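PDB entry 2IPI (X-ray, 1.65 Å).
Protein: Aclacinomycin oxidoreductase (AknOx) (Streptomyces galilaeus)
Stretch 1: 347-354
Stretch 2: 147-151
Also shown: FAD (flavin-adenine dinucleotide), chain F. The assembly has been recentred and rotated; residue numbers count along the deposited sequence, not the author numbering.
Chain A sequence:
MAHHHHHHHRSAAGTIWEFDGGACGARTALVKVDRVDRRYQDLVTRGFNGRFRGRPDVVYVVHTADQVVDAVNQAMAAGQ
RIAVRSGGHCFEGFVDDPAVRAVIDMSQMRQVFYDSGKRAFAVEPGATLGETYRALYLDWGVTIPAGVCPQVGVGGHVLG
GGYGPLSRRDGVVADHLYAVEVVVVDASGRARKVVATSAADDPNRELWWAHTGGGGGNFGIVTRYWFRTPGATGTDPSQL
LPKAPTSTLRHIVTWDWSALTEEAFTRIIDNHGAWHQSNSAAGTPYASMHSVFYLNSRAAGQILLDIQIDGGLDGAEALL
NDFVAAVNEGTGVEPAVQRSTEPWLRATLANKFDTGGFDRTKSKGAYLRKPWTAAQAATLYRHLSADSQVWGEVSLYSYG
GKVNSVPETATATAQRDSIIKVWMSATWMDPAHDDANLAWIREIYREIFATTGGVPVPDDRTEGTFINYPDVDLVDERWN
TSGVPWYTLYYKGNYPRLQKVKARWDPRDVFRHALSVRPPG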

# COMPACT_ATOMS: atom_id res chain seq x y z
N ALA A 347 -11.30 16.24 -4.78
CA ALA A 347 -11.74 15.11 -3.96
C ALA A 347 -10.54 14.23 -3.57
O ALA A 347 -10.42 13.78 -2.43
CB ALA A 347 -12.80 14.32 -4.71
N THR A 348 -9.67 14.03 -4.54
CA THR A 348 -8.43 13.28 -4.49
C THR A 348 -7.43 13.83 -3.47
O THR A 348 -6.68 13.04 -2.89
CB THR A 348 -7.75 13.28 -5.88
OG1 THR A 348 -8.63 12.72 -6.86
CG2 THR A 348 -6.51 12.40 -5.86
N LEU A 349 -7.39 15.14 -3.27
CA LEU A 349 -6.38 15.80 -2.46
C LEU A 349 -6.90 16.16 -1.07
O LEU A 349 -6.36 17.03 -0.38
CB LEU A 349 -5.87 17.07 -3.13
CG LEU A 349 -4.95 16.91 -4.35
CD1 LEU A 349 -4.60 18.26 -4.95
CD2 LEU A 349 -3.68 16.17 -3.95
N ALA A 350 -7.95 15.51 -0.60
CA ALA A 350 -8.38 15.72 0.77
C ALA A 350 -7.41 15.11 1.77
O ALA A 350 -7.18 13.89 1.80
CB ALA A 350 -9.77 15.13 0.99
N ASN A 351 -6.85 15.94 2.66
CA ASN A 351 -6.09 15.37 3.78
C ASN A 351 -7.05 14.94 4.89
O ASN A 351 -6.99 15.42 6.02
CB ASN A 351 -5.07 16.36 4.31
CG ASN A 351 -5.58 17.74 4.65
OD1 ASN A 351 -4.80 18.67 4.88
ND2 ASN A 351 -6.89 17.92 4.69
N LYS A 352 -7.96 14.02 4.55
CA LYS A 352 -8.86 13.49 5.58
C LYS A 352 -8.28 12.23 6.22
O LYS A 352 -8.99 11.26 6.48
CB LYS A 352 -10.23 13.19 4.98
N PHE A 353 -6.96 12.25 6.46
CA PHE A 353 -6.32 11.18 7.21
C PHE A 353 -5.53 11.76 8.39
O PHE A 353 -4.42 11.35 8.69
CB PHE A 353 -5.40 10.35 6.31
CG PHE A 353 -5.98 10.11 4.93
CD1 PHE A 353 -5.88 11.07 3.93
CD2 PHE A 353 -6.64 8.93 4.66
CE1 PHE A 353 -6.42 10.83 2.68
CE2 PHE A 353 -7.17 8.69 3.41
CZ PHE A 353 -7.06 9.63 2.41
N ASP A 354 -6.16 12.74 9.04
CA ASP A 354 -5.59 13.45 10.18
C ASP A 354 -5.25 12.50 11.32
O ASP A 354 -6.13 11.78 11.82
CB ASP A 354 -6.58 14.52 10.67
CG ASP A 354 -6.19 15.22 11.95
OD1 ASP A 354 -6.01 16.46 11.93
OD2 ASP A 354 -6.08 14.57 13.01
PA FAD F . 8.96 4.85 3.70
O1A FAD F . 8.97 4.56 5.08
O2A FAD F . 9.91 5.91 3.37
O5B FAD F . 9.26 3.56 2.86
C5B FAD F . 8.61 2.36 3.07
C4B FAD F . 9.49 1.20 2.60
O4B FAD F . 10.02 1.50 1.34
C3B FAD F . 10.72 1.03 3.51
O3B FAD F . 11.16 -0.28 3.49
C2B FAD F . 11.76 1.90 2.85
O2B FAD F . 13.10 1.58 3.14
C1B FAD F . 11.39 1.69 1.40
N9A FAD F . 11.87 2.76 0.50
C8A FAD F . 11.66 4.08 0.63
N7A FAD F . 12.22 4.74 -0.37
C5A FAD F . 12.82 3.83 -1.15
C6A FAD F . 13.55 3.93 -2.32
N6A FAD F . 13.68 5.08 -2.87
N1A FAD F . 14.02 2.83 -2.90
C2A FAD F . 13.76 1.67 -2.35
N3A FAD F . 13.06 1.53 -1.24
C4A FAD F . 12.60 2.59 -0.63
N1 FAD F . -0.81 1.67 0.39
C2 FAD F . -1.60 1.29 -0.68
O2 FAD F . -1.32 0.44 -1.41
N3 FAD F . -2.77 1.96 -0.87
C4 FAD F . -3.18 3.00 -0.05
O4 FAD F . -4.17 3.61 -0.32
C4X FAD F . -2.36 3.38 1.02
N5 FAD F . -2.72 4.37 1.88
C5X FAD F . -1.89 4.79 2.87
C6 FAD F . -2.25 5.87 3.69
C7 FAD F . -1.43 6.24 4.71
C7M FAD F . -1.81 7.47 5.47
C8 FAD F . -0.19 5.61 4.91
C8M FAD F . 0.82 6.23 5.84
C9 FAD F . 0.12 4.56 4.07
C9A FAD F . -0.71 4.11 3.08
N10 FAD F . -0.36 3.03 2.28
C10 FAD F . -1.16 2.70 1.22
C1' FAD F . 0.55 1.95 2.77
C2' FAD F . 2.03 2.15 2.47
O2' FAD F . 2.87 2.51 3.53
C3' FAD F . 2.32 3.06 1.31
O3' FAD F . 1.68 2.64 0.14
C4' FAD F . 3.88 3.15 1.27
O4' FAD F . 4.54 2.11 1.86
C5' FAD F . 4.57 4.38 1.80
O5' FAD F . 5.91 4.38 1.46
P FAD F . 6.77 5.58 1.97
O1P FAD F . 7.72 5.97 1.00
O2P FAD F . 5.88 6.60 2.32
O3P FAD F . 7.45 5.15 3.33
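Stretch 2 147-151: GVCPQ

Stretch 1 begins with the last residues of a helix, A347 and T348, and leaves helical geometry at L349 (phi/psi -102/21). From there it runs on as an irregular loop, with one weak backbone hydrogen bond, from K352 N to A350 O (2.9 Å), just before F353. Stretch 2 has no regular secondary structure: G147 and C149 adopt extended psi values (179° and 126°), whereas V148 and P150 turn back to -47° and -26°. With neither segment forming a continuous regular element across the contact, no crossing angle applies. The closest CA atoms are those of L349 and P150 (6.2 Å); the CA atoms of F353 and C149 lie 7.1 Å apart and those of T348 and V148 7.6 Å. Along stretch 1 the register partners of T348, L349 and F353 are thus V148, P150 and C149, an order that does not advance steadily, so the stretches follow no simple parallel or antiparallel register. No hydrogen bond joins the two stretches, which bury 254 Å² between them, both sides summed, through van der Waals and aromatic contacts.

F353 dominates this packing. Its CA-to-CB bond points toward stretch 2, and its ring meets three consecutive residues. C149 lies over one face, with both its CA and its SG 4.2 Å from the centroid of the F353 ring and 21° off the normal, giving a CH-pi and a sulfur-aromatic contact. V148 reaches the ring edge, where its CG1 approaches F353 CZ to 3.3 Å. P150 adds an oblique contact, its CD 3.3 Å from F353 CE1. Beside this contact, the proline ring meets the backbone where the helix ends and the loop begins, with P150 CG 3.6 Å from A350 O and 4.4 Å from T348 O.

Two of the residues against which F353 packs are also bonded to the flavin. C149 SG is covalently bonded to FAD C6 (1.7 Å), so the sulfur over the aromatic ring is also a flavin anchor, and V148 N donates a hydrogen bond to FAD O4 (2.9 Å).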

# COMPACT_ATOMS: atom_id res chain seq x y z
N GLY A 147 -2.28 4.82 -4.44
CA GLY A 147 -2.96 4.84 -3.16
C GLY A 147 -3.87 6.05 -2.94
O GLY A 147 -3.98 6.93 -3.79
N VAL A 148 -4.50 6.05 -1.77
CA VAL A 148 -5.36 7.13 -1.32
C VAL A 148 -4.61 8.23 -0.59
O VAL A 148 -4.83 9.43 -0.85
CB VAL A 148 -6.45 6.62 -0.35
CG1 VAL A 148 -7.53 7.67 -0.19
CG2 VAL A 148 -7.04 5.31 -0.84
N CYS A 149 -3.73 7.92 0.36
CA CYS A 149 -3.27 9.02 1.22
C CYS A 149 -2.31 9.98 0.50
O CYS A 149 -1.30 9.54 -0.06
CB CYS A 149 -2.65 8.44 2.49
SG CYS A 149 -3.49 6.98 3.16
N PRO A 150 -2.59 11.28 0.51
CA PRO A 150 -1.81 12.25 -0.27
C PRO A 150 -0.38 12.45 0.21
O PRO A 150 0.48 12.84 -0.60
CB PRO A 150 -2.57 13.57 -0.07
CG PRO A 150 -3.91 13.19 0.47
CD PRO A 150 -3.66 11.94 1.26
N GLN A 151 -0.11 12.21 1.48
CA GLN A 151 1.20 12.37 2.10
C GLN A 151 2.05 11.11 1.97
O GLN A 151 3.19 11.08 2.44
CB GLN A 151 1.09 12.72 3.59
CG GLN A 151 2.30 13.47 4.14
CD GLN A 151 2.69 13.10 5.55
OE1 GLN A 151 2.65 11.94 5.97
NE2 GLN A 151 3.10 14.09 6.36